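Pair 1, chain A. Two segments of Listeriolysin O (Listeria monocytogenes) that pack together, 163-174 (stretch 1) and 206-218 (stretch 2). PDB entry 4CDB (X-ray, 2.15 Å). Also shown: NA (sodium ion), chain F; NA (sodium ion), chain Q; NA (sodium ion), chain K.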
# COMPACT_ATOMS: atom_id res chain seq x y z
N SER A 163 5.91 -16.08 -18.59
CA SER A 163 5.68 -14.92 -17.74
C SER A 163 5.94 -15.24 -16.27
O SER A 163 5.67 -16.35 -15.81
CB SER A 163 4.25 -14.40 -17.91
OG SER A 163 3.30 -15.38 -17.54
N ALA A 164 6.49 -14.27 -15.56
CA ALA A 164 6.77 -14.43 -14.14
C ALA A 164 5.47 -14.49 -13.35
O ALA A 164 4.45 -13.97 -13.79
CB ALA A 164 7.63 -13.28 -13.64
N LYS A 165 5.52 -15.15 -12.20
CA LYS A 165 4.38 -15.16 -11.29
C LYS A 165 4.31 -13.81 -10.57
O LYS A 165 5.28 -13.37 -9.96
CB LYS A 165 4.52 -16.29 -10.27
CG LYS A 165 3.51 -16.24 -9.14
CD LYS A 165 3.77 -17.32 -8.11
CE LYS A 165 2.83 -17.19 -6.92
NZ LYS A 165 3.07 -18.24 -5.89
N ILE A 166 3.16 -13.14 -10.67
CA ILE A 166 3.01 -11.81 -10.06
C ILE A 166 2.43 -11.87 -8.65
O ILE A 166 1.33 -12.39 -8.44
CB ILE A 166 2.15 -10.87 -10.94
CG1 ILE A 166 2.94 -10.37 -12.14
CG2 ILE A 166 1.68 -9.67 -10.13
CD1 ILE A 166 2.86 -11.27 -13.35
N ASP A 167 3.17 -11.32 -7.69
CA ASP A 167 2.68 -11.14 -6.34
C ASP A 167 2.58 -9.63 -6.07
O ASP A 167 3.59 -8.94 -6.01
CB ASP A 167 3.62 -11.80 -5.33
CG ASP A 167 2.95 -12.06 -3.99
OD1 ASP A 167 1.96 -11.37 -3.67
OD2 ASP A 167 3.43 -12.95 -3.26
N TYR A 168 1.35 -9.14 -5.93
CA TYR A 168 1.09 -7.70 -5.88
C TYR A 168 0.38 -7.26 -4.60
O TYR A 168 -0.56 -7.91 -4.15
CB TYR A 168 0.26 -7.29 -7.11
CG TYR A 168 -0.07 -5.82 -7.19
CD1 TYR A 168 0.82 -4.92 -7.76
CD2 TYR A 168 -1.28 -5.33 -6.70
CE1 TYR A 168 0.52 -3.57 -7.84
CE2 TYR A 168 -1.58 -3.98 -6.78
CZ TYR A 168 -0.68 -3.11 -7.35
OH TYR A 168 -0.98 -1.77 -7.43
N ASP A 169 0.84 -6.16 -4.02
CA ASP A 169 0.26 -5.62 -2.79
C ASP A 169 0.31 -4.09 -2.79
O ASP A 169 1.35 -3.50 -3.08
CB ASP A 169 1.01 -6.15 -1.56
CG ASP A 169 0.29 -7.30 -0.90
OD1 ASP A 169 -0.96 -7.27 -0.85
OD2 ASP A 169 0.97 -8.23 -0.41
N ASP A 170 -0.81 -3.45 -2.46
CA ASP A 170 -0.87 -1.99 -2.39
C ASP A 170 -1.67 -1.50 -1.18
O ASP A 170 -2.58 -2.19 -0.71
CB ASP A 170 -1.44 -1.40 -3.68
CG ASP A 170 -2.79 -1.99 -4.06
OD1 ASP A 170 -3.37 -2.75 -3.26
OD2 ASP A 170 -3.28 -1.68 -5.17
N GLU A 171 -1.32 -0.32 -0.68
CA GLU A 171 -1.98 0.28 0.48
C GLU A 171 -1.78 1.78 0.52
O GLU A 171 -0.67 2.28 0.29
CB GLU A 171 -1.43 -0.31 1.78
CG GLU A 171 -2.18 -1.51 2.31
CD GLU A 171 -3.58 -1.17 2.78
OE1 GLU A 171 -3.81 -0.02 3.23
OE2 GLU A 171 -4.46 -2.05 2.71
N MET A 172 -2.85 2.52 0.82
CA MET A 172 -2.72 3.94 1.10
C MET A 172 -2.02 4.06 2.45
O MET A 172 -2.49 3.51 3.45
CB MET A 172 -4.09 4.62 1.14
CG MET A 172 -4.87 4.57 -0.17
SD MET A 172 -3.98 5.32 -1.56
CE MET A 172 -3.74 6.98 -0.93
N ALA A 173 -0.90 4.77 2.47
CA ALA A 173 -0.07 4.85 3.67
C ALA A 173 -0.63 5.80 4.73
O ALA A 173 -1.14 6.87 4.42
CB ALA A 173 1.35 5.26 3.29
N TYR A 174 -0.52 5.39 5.99
CA TYR A 174 -0.98 6.21 7.11
C TYR A 174 -0.04 6.13 8.32
O TYR A 174 0.16 7.13 9.01
CB TYR A 174 -2.41 5.84 7.51
CG TYR A 174 -3.42 6.17 6.44
CD1 TYR A 174 -3.75 7.48 6.14
CD2 TYR A 174 -4.05 5.16 5.72
CE1 TYR A 174 -4.67 7.79 5.16
CE2 TYR A 174 -4.98 5.45 4.74
CZ TYR A 174 -5.28 6.77 4.46
OH TYR A 174 -6.21 7.07 3.49
N MET A 206 -0.98 15.80 2.06
CA MET A 206 -0.73 14.94 0.91
C MET A 206 -1.31 13.54 1.08
O MET A 206 -1.68 13.13 2.18
CB MET A 206 0.77 14.86 0.62
CG MET A 206 1.56 14.13 1.68
SD MET A 206 3.25 13.78 1.17
CE MET A 206 3.82 15.42 0.74
N GLN A 207 -1.39 12.80 -0.02
CA GLN A 207 -1.83 11.41 -0.00
C GLN A 207 -0.78 10.51 -0.65
O GLN A 207 -0.29 10.81 -1.74
CB GLN A 207 -3.17 11.25 -0.72
CG GLN A 207 -4.32 11.98 -0.06
CD GLN A 207 -5.67 11.59 -0.63
OE1 GLN A 207 -6.17 10.49 -0.37
NE2 GLN A 207 -6.27 12.48 -1.41
N GLU A 208 -0.42 9.42 0.02
CA GLU A 208 0.60 8.52 -0.49
C GLU A 208 0.15 7.06 -0.50
O GLU A 208 -0.58 6.62 0.38
CB GLU A 208 1.91 8.67 0.30
CG GLU A 208 2.51 10.06 0.23
CD GLU A 208 3.95 10.11 0.73
OE1 GLU A 208 4.24 9.49 1.77
OE2 GLU A 208 4.77 10.79 0.09
N GLU A 209 0.60 6.33 -1.51
CA GLU A 209 0.34 4.90 -1.59
C GLU A 209 1.64 4.12 -1.70
O GLU A 209 2.58 4.55 -2.39
CB GLU A 209 -0.57 4.58 -2.78
CG GLU A 209 -1.06 3.13 -2.81
CD GLU A 209 -1.80 2.79 -4.09
OE1 GLU A 209 -1.50 3.42 -5.13
OE2 GLU A 209 -2.67 1.90 -4.06
N VAL A 210 1.71 2.98 -1.02
CA VAL A 210 2.88 2.11 -1.09
C VAL A 210 2.52 0.82 -1.83
O VAL A 210 1.52 0.17 -1.52
CB VAL A 210 3.42 1.79 0.31
CG1 VAL A 210 4.55 0.77 0.22
CG2 VAL A 210 3.91 3.06 0.97
N ILE A 211 3.34 0.46 -2.81
CA ILE A 211 3.09 -0.70 -3.64
C ILE A 211 4.26 -1.69 -3.60
O ILE A 211 5.42 -1.29 -3.69
CB ILE A 211 2.84 -0.29 -5.11
CG1 ILE A 211 1.63 0.64 -5.20
CG2 ILE A 211 2.63 -1.52 -5.99
CD1 ILE A 211 1.35 1.12 -6.61
N SER A 212 3.95 -2.97 -3.44
CA SER A 212 4.94 -4.03 -3.53
C SER A 212 4.66 -4.88 -4.77
O SER A 212 3.62 -5.52 -4.86
CB SER A 212 4.92 -4.90 -2.27
OG SER A 212 5.96 -5.86 -2.29
N PHE A 213 5.59 -4.87 -5.72
CA PHE A 213 5.40 -5.58 -6.98
C PHE A 213 6.45 -6.69 -7.15
O PHE A 213 7.61 -6.41 -7.45
CB PHE A 213 5.45 -4.60 -8.15
CG PHE A 213 5.13 -5.21 -9.49
CD1 PHE A 213 3.84 -5.64 -9.79
CD2 PHE A 213 6.12 -5.35 -10.45
CE1 PHE A 213 3.55 -6.20 -11.02
CE2 PHE A 213 5.83 -5.91 -11.69
CZ PHE A 213 4.55 -6.34 -11.97
N LYS A 214 6.03 -7.93 -6.97
CA LYS A 214 6.95 -9.07 -7.09
C LYS A 214 6.78 -9.79 -8.42
O LYS A 214 5.67 -10.15 -8.81
CB LYS A 214 6.76 -10.06 -5.94
CG LYS A 214 7.19 -9.56 -4.57
CD LYS A 214 7.20 -10.70 -3.55
CE LYS A 214 7.62 -10.22 -2.17
NZ LYS A 214 6.62 -9.28 -1.57
N GLN A 215 7.90 -10.01 -9.10
CA GLN A 215 7.94 -10.86 -10.28
C GLN A 215 8.76 -12.11 -9.97
O GLN A 215 9.99 -12.07 -9.96
CB GLN A 215 8.51 -10.10 -11.48
CG GLN A 215 7.59 -9.00 -11.99
CD GLN A 215 8.30 -8.01 -12.89
OE1 GLN A 215 9.47 -7.69 -12.68
NE2 GLN A 215 7.60 -7.52 -13.91
N ILE A 216 8.07 -13.21 -9.70
CA ILE A 216 8.72 -14.45 -9.30
C ILE A 216 9.01 -15.34 -10.51
O ILE A 216 8.09 -15.76 -11.20
CB ILE A 216 7.87 -15.23 -8.28
CG1 ILE A 216 7.50 -14.32 -7.10
CG2 ILE A 216 8.60 -16.48 -7.80
CD1 ILE A 216 6.45 -14.91 -6.18
N TYR A 217 10.29 -15.62 -10.74
CA TYR A 217 10.70 -16.42 -11.89
C TYR A 217 10.61 -17.91 -11.59
O TYR A 217 10.26 -18.70 -12.47
CB TYR A 217 12.13 -16.05 -12.30
CG TYR A 217 12.29 -14.59 -12.67
CD1 TYR A 217 11.26 -13.88 -13.26
CD2 TYR A 217 13.49 -13.92 -12.41
CE1 TYR A 217 11.41 -12.55 -13.59
CE2 TYR A 217 13.64 -12.59 -12.74
CZ TYR A 217 12.60 -11.91 -13.33
OH TYR A 217 12.75 -10.58 -13.66
N TYR A 218 10.93 -18.29 -10.36
CA TYR A 218 10.86 -19.68 -9.95
C TYR A 218 10.88 -19.84 -8.43
O TYR A 218 11.33 -18.94 -7.71
CB TYR A 218 11.99 -20.50 -10.58
CG TYR A 218 13.38 -19.97 -10.30
CD1 TYR A 218 14.10 -20.39 -9.19
CD2 TYR A 218 13.97 -19.05 -11.16
CE1 TYR A 218 15.37 -19.91 -8.94
CE2 TYR A 218 15.24 -18.56 -10.91
CZ TYR A 218 15.94 -18.99 -9.80
OH TYR A 218 17.20 -18.51 -9.56
NA NA F . -2.50 -5.31 -1.29
NA NA Q . -2.49 1.72 -6.86
NA NA K . -4.81 -0.53 5.60
O HOH W 1 4.25 -8.24 -3.33
O HOH W 2 4.95 -11.55 -0.75
O HOH W 3 -1.90 8.43 2.42
O HOH W 4 -5.12 9.20 1.64

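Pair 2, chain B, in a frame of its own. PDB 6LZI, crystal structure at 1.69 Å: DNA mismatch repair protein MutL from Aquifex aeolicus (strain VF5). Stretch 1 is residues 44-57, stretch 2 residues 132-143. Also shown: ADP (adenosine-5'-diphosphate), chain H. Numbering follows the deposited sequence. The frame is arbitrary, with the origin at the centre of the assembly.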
# COMPACT_ATOMS: atom_id res chain seq x y z
N LYS B 44 6.64 -3.82 15.08
CA LYS B 44 7.96 -4.35 14.77
C LYS B 44 9.05 -3.45 15.27
O LYS B 44 8.93 -2.79 16.31
CB LYS B 44 8.11 -4.53 13.28
CG LYS B 44 7.70 -3.26 12.52
CD LYS B 44 7.81 -3.58 10.97
CE LYS B 44 8.23 -5.05 10.63
NZ LYS B 44 6.92 -5.96 10.60
N ARG B 45 10.15 -3.45 14.51
CA ARG B 45 11.25 -2.61 14.89
C ARG B 45 11.34 -1.30 14.13
O ARG B 45 11.63 -0.26 14.74
CB ARG B 45 12.58 -3.42 14.79
CG ARG B 45 13.77 -2.60 15.02
CD ARG B 45 14.99 -3.44 15.33
NE ARG B 45 16.09 -2.56 15.70
CZ ARG B 45 16.20 -1.99 16.90
NH1 ARG B 45 15.31 -2.23 17.87
NH2 ARG B 45 17.21 -1.18 17.13
N LEU B 46 11.14 -1.31 12.82
CA LEU B 46 11.08 -0.08 12.03
C LEU B 46 10.14 -0.29 10.87
O LEU B 46 10.24 -1.28 10.13
CB LEU B 46 12.48 0.29 11.50
CG LEU B 46 12.41 1.47 10.51
CD1 LEU B 46 12.16 2.82 11.10
CD2 LEU B 46 13.70 1.33 9.64
N ILE B 47 9.31 0.72 10.65
CA ILE B 47 8.57 0.94 9.43
C ILE B 47 8.97 2.31 8.93
O ILE B 47 8.83 3.30 9.68
CB ILE B 47 7.04 0.94 9.75
CG1 ILE B 47 6.60 -0.46 10.25
CG2 ILE B 47 6.21 1.24 8.53
CD1 ILE B 47 5.46 -0.35 11.25
N ARG B 48 9.45 2.37 7.68
CA ARG B 48 9.85 3.62 7.03
C ARG B 48 9.15 3.71 5.68
O ARG B 48 9.11 2.72 4.93
CB ARG B 48 11.37 3.68 6.83
CG ARG B 48 11.72 4.98 6.21
CD ARG B 48 13.24 5.17 6.09
NE ARG B 48 13.82 4.09 5.31
CZ ARG B 48 13.91 4.09 3.99
NH1 ARG B 48 13.43 5.12 3.26
NH2 ARG B 48 14.46 3.04 3.39
N VAL B 49 8.52 4.87 5.41
CA VAL B 49 7.89 5.12 4.12
C VAL B 49 8.36 6.46 3.62
O VAL B 49 8.16 7.49 4.27
CB VAL B 49 6.35 5.08 4.24
CG1 VAL B 49 5.64 5.37 2.88
CG2 VAL B 49 5.89 3.74 4.70
N LYS B 50 8.92 6.44 2.43
CA LYS B 50 9.52 7.56 1.79
C LYS B 50 8.73 7.77 0.51
O LYS B 50 8.47 6.80 -0.22
CB LYS B 50 10.94 7.28 1.44
CG LYS B 50 11.67 8.53 0.82
CD LYS B 50 13.07 7.99 0.56
CE LYS B 50 14.01 9.08 0.03
NZ LYS B 50 13.56 9.30 -1.36
N ASP B 51 8.45 9.03 0.22
CA ASP B 51 7.78 9.38 -1.03
C ASP B 51 8.35 10.68 -1.60
O ASP B 51 9.03 11.47 -0.89
CB ASP B 51 6.23 9.49 -0.81
CG ASP B 51 5.80 10.72 -0.04
OD1 ASP B 51 6.19 11.89 -0.41
OD2 ASP B 51 5.09 10.53 1.01
N ASN B 52 8.07 10.89 -2.90
CA ASN B 52 8.49 12.08 -3.62
C ASN B 52 7.27 12.95 -3.97
O ASN B 52 7.25 13.58 -5.03
CB ASN B 52 9.27 11.69 -4.89
CG ASN B 52 8.36 10.98 -5.92
OD1 ASN B 52 7.23 10.59 -5.60
ND2 ASN B 52 8.83 10.87 -7.18
N GLY B 53 6.29 12.97 -3.10
CA GLY B 53 5.12 13.80 -3.27
C GLY B 53 5.39 15.25 -2.94
O GLY B 53 6.53 15.71 -2.80
N THR B 54 4.31 15.98 -2.75
CA THR B 54 4.42 17.42 -2.65
C THR B 54 5.01 17.88 -1.32
O THR B 54 5.30 19.07 -1.18
CB THR B 54 3.03 18.06 -2.81
OG1 THR B 54 2.29 17.85 -1.60
CG2 THR B 54 2.30 17.37 -3.88
N GLY B 55 5.10 16.99 -0.33
CA GLY B 55 5.57 17.38 0.98
C GLY B 55 4.58 18.25 1.75
O GLY B 55 3.40 18.42 1.40
N ILE B 56 5.07 18.72 2.89
CA ILE B 56 4.27 19.42 3.90
C ILE B 56 5.02 20.69 4.22
O ILE B 56 6.25 20.66 4.40
CB ILE B 56 4.05 18.56 5.16
CG1 ILE B 56 3.43 17.21 4.77
CG2 ILE B 56 3.15 19.27 6.18
CD1 ILE B 56 3.75 16.09 5.73
N HIS B 57 4.30 21.83 4.21
CA HIS B 57 4.94 23.09 4.49
C HIS B 57 5.49 23.03 5.90
O HIS B 57 4.85 22.40 6.77
CB HIS B 57 3.97 24.27 4.38
CG HIS B 57 4.66 25.60 4.45
ND1 HIS B 57 5.05 26.17 5.64
CD2 HIS B 57 5.09 26.43 3.47
CE1 HIS B 57 5.67 27.31 5.40
NE2 HIS B 57 5.71 27.49 4.09
N PRO B 132 15.52 15.54 -0.06
CA PRO B 132 14.78 15.83 -1.29
C PRO B 132 13.34 16.26 -0.98
O PRO B 132 12.77 15.94 0.07
CB PRO B 132 14.79 14.50 -2.06
CG PRO B 132 15.73 13.58 -1.32
CD PRO B 132 15.78 14.09 0.11
N VAL B 133 12.74 16.95 -1.94
CA VAL B 133 11.30 17.22 -1.83
C VAL B 133 10.54 15.93 -1.60
O VAL B 133 10.81 14.88 -2.23
CB VAL B 133 10.77 17.92 -3.10
CG1 VAL B 133 9.23 18.02 -2.99
CG2 VAL B 133 11.40 19.26 -3.29
N GLY B 134 9.60 15.98 -0.69
CA GLY B 134 8.75 14.84 -0.37
C GLY B 134 8.75 14.58 1.15
O GLY B 134 9.04 15.46 1.96
N THR B 135 8.37 13.36 1.55
CA THR B 135 8.09 13.05 2.96
C THR B 135 8.63 11.69 3.31
O THR B 135 8.57 10.77 2.51
CB THR B 135 6.56 13.08 3.21
OG1 THR B 135 6.05 14.38 2.88
CG2 THR B 135 6.21 12.79 4.65
N GLU B 136 9.22 11.57 4.50
CA GLU B 136 9.73 10.31 5.00
C GLU B 136 9.22 10.16 6.43
O GLU B 136 9.41 11.07 7.24
CB GLU B 136 11.27 10.30 4.94
CG GLU B 136 11.79 8.94 5.38
CD GLU B 136 13.20 8.77 4.85
OE1 GLU B 136 13.43 7.77 4.17
OE2 GLU B 136 13.94 9.76 4.99
N VAL B 137 8.58 9.03 6.75
CA VAL B 137 8.07 8.77 8.09
C VAL B 137 8.75 7.50 8.59
O VAL B 137 8.86 6.50 7.85
CB VAL B 137 6.53 8.61 8.04
CG1 VAL B 137 5.97 8.41 9.47
CG2 VAL B 137 5.97 9.86 7.42
N GLU B 138 9.27 7.55 9.83
CA GLU B 138 9.92 6.40 10.46
C GLU B 138 9.15 6.11 11.73
O GLU B 138 9.02 6.99 12.58
CB GLU B 138 11.39 6.70 10.81
CG GLU B 138 12.09 6.98 9.52
CD GLU B 138 13.56 7.18 9.67
OE1 GLU B 138 14.05 6.96 10.79
OE2 GLU B 138 14.20 7.57 8.67
N VAL B 139 8.63 4.89 11.83
CA VAL B 139 7.88 4.43 13.00
C VAL B 139 8.67 3.29 13.66
O VAL B 139 8.90 2.24 13.03
CB VAL B 139 6.48 3.97 12.56
CG1 VAL B 139 5.70 3.46 13.72
CG2 VAL B 139 5.84 5.20 11.87
N ARG B 140 9.21 3.55 14.85
CA ARG B 140 10.06 2.58 15.52
C ARG B 140 9.39 2.05 16.76
O ARG B 140 8.70 2.80 17.44
CB ARG B 140 11.41 3.20 15.92
CG ARG B 140 12.35 3.40 14.70
CD ARG B 140 13.74 3.87 15.14
NE ARG B 140 14.61 3.76 13.97
CZ ARG B 140 15.20 2.62 13.57
NH1 ARG B 140 15.05 1.48 14.25
NH2 ARG B 140 15.93 2.62 12.47
N ASP B 141 9.73 0.79 17.08
CA ASP B 141 9.37 0.15 18.34
C ASP B 141 7.87 0.24 18.60
O ASP B 141 7.42 0.70 19.66
CB ASP B 141 10.13 0.79 19.48
CG ASP B 141 11.61 0.46 19.42
OD1 ASP B 141 12.00 -0.38 18.56
OD2 ASP B 141 12.36 1.02 20.24
N LEU B 142 7.11 -0.24 17.61
CA LEU B 142 5.67 -0.06 17.63
C LEU B 142 5.16 -0.75 18.88
O LEU B 142 5.63 -1.85 19.22
CB LEU B 142 5.06 -0.64 16.36
CG LEU B 142 3.53 -0.60 16.16
CD1 LEU B 142 3.15 0.89 16.07
CD2 LEU B 142 3.09 -1.39 14.92
N PHE B 143 4.22 -0.07 19.58
CA PHE B 143 3.62 -0.51 20.88
C PHE B 143 4.67 -0.74 21.99
O PHE B 143 4.46 -1.54 22.90
CB PHE B 143 2.78 -1.79 20.68
CG PHE B 143 1.74 -1.66 19.60
CD1 PHE B 143 0.77 -0.64 19.71
CD2 PHE B 143 1.70 -2.57 18.55
CE1 PHE B 143 -0.22 -0.53 18.72
CE2 PHE B 143 0.70 -2.45 17.55
CZ PHE B 143 -0.24 -1.38 17.67
PB ADP H . -5.61 12.33 6.77
O1B ADP H . -4.67 11.76 5.76
O2B ADP H . -5.92 13.82 6.51
O3B ADP H . -6.89 11.52 6.88
PA ADP H . -3.33 11.81 8.43
O1A ADP H . -3.12 11.84 9.92
O2A ADP H . -3.02 10.52 7.77
O3A ADP H . -4.91 12.27 8.21
O5' ADP H . -2.34 12.87 7.72
C5' ADP H . -2.64 14.20 8.14
C4' ADP H . -2.24 15.21 7.07
O4' ADP H . -0.83 15.22 6.96
C3' ADP H . -2.75 14.95 5.67
O3' ADP H . -4.03 15.62 5.49
C2' ADP H . -1.70 15.64 4.81
O2' ADP H . -2.09 17.05 4.84
C1' ADP H . -0.45 15.51 5.63
N9 ADP H . 0.39 14.39 5.21
C8 ADP H . 0.57 13.19 5.83
N7 ADP H . 1.44 12.41 5.15
C5 ADP H . 1.79 13.15 4.06
C6 ADP H . 2.68 12.88 2.93
N6 ADP H . 3.32 11.69 2.83
N1 ADP H . 2.81 13.86 1.99
C2 ADP H . 2.09 15.05 2.12
N3 ADP H . 1.28 15.36 3.13
C4 ADP H . 1.13 14.43 4.11
O HOH W 5 4.98 14.10 0.45
O HOH W 6 11.53 12.17 -1.18

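What separates the two contacts most sharply? It is the position shared by Glu A209 and Gly B134. In pair 1 a full side chain stands here beside Met A172, with Met A172 SD 3.7 Å from Glu A209 CB, and its carboxylate binds a sodium ion through Glu A209 OE1 at 2.6 Å and Glu A209 OE2 at 2.8 Å. In pair 2 the strand begins with a glycine whose backbone angles (129/-160) would jam a CB against the preceding carbonyl; an ideal CB would also lie 2.1 Å from Asp B51 O, a clash. Gly B134 CA lies 3.4 Å from both Asp B51 O and Gly B53 O; the first distance recurs in pair 1, where Glu A209 CA is 3.4 Å from Glu A171 O.

What geometry do they share? Each is a pair of antiparallel strands with axes 4.6 Å apart at closest approach, and 14 central residues superpose with an RMSD of 0.5 Å. Asp A167 and Lys A214 coincide with Ile B47 and Val B139, both hydrogen-bonded pairs: Lys A214 N donates to Asp A167 O at 2.8 Å, as Val B139 N does to Ile B47 O at 2.7 Å. Asp A169 with Ser A212 likewise matches Val B49 with Val B137.

How is the face carrying those residues filled? Pair 1 makes it polar. Water 1 donates to Asp A167 O at 2.8 Å and accepts from Lys A214 NZ at 3.1 Å, while water 2 links the same amine, Lys A214 NZ (2.9 Å), to Asp A167 OD2 (3.3 Å). Pair 2 places branched aliphatic residues there, and Ile B47 CB lies 4.2 Å from Val B139 CB. Farther along, Glu A171 coincides with Asp B51, whose OD2 accepts a 2.8 Å hydrogen bond from ADP N6; its OD1 receives one of 2.9 Å from Gly B53 N, joining the nucleotide site to the turn after the strand.

What holds the other face together? Tyr A168 and Arg B48 occupy one position, both with chi1 t and on the same face of the sheet; the end of Tyr A168 comes nearer the other strand. The tyrosine meets apolar neighbours: Tyr A168 CE1 is 3.5 Å from Ile A211 CG2, and Tyr A168 CD1 meets Phe A213 CD1 at 3.7 Å, the two rings edge to edge. In pair 2 the matching neighbours are Glu B136 and Glu B138. Arg B48 NH1 forms a salt bridge with Glu B136 OE1 at 2.8 Å, the oxygen near the guanidinium plane, so charge pairing serves where pair 1 uses aromatic and aliphatic packing.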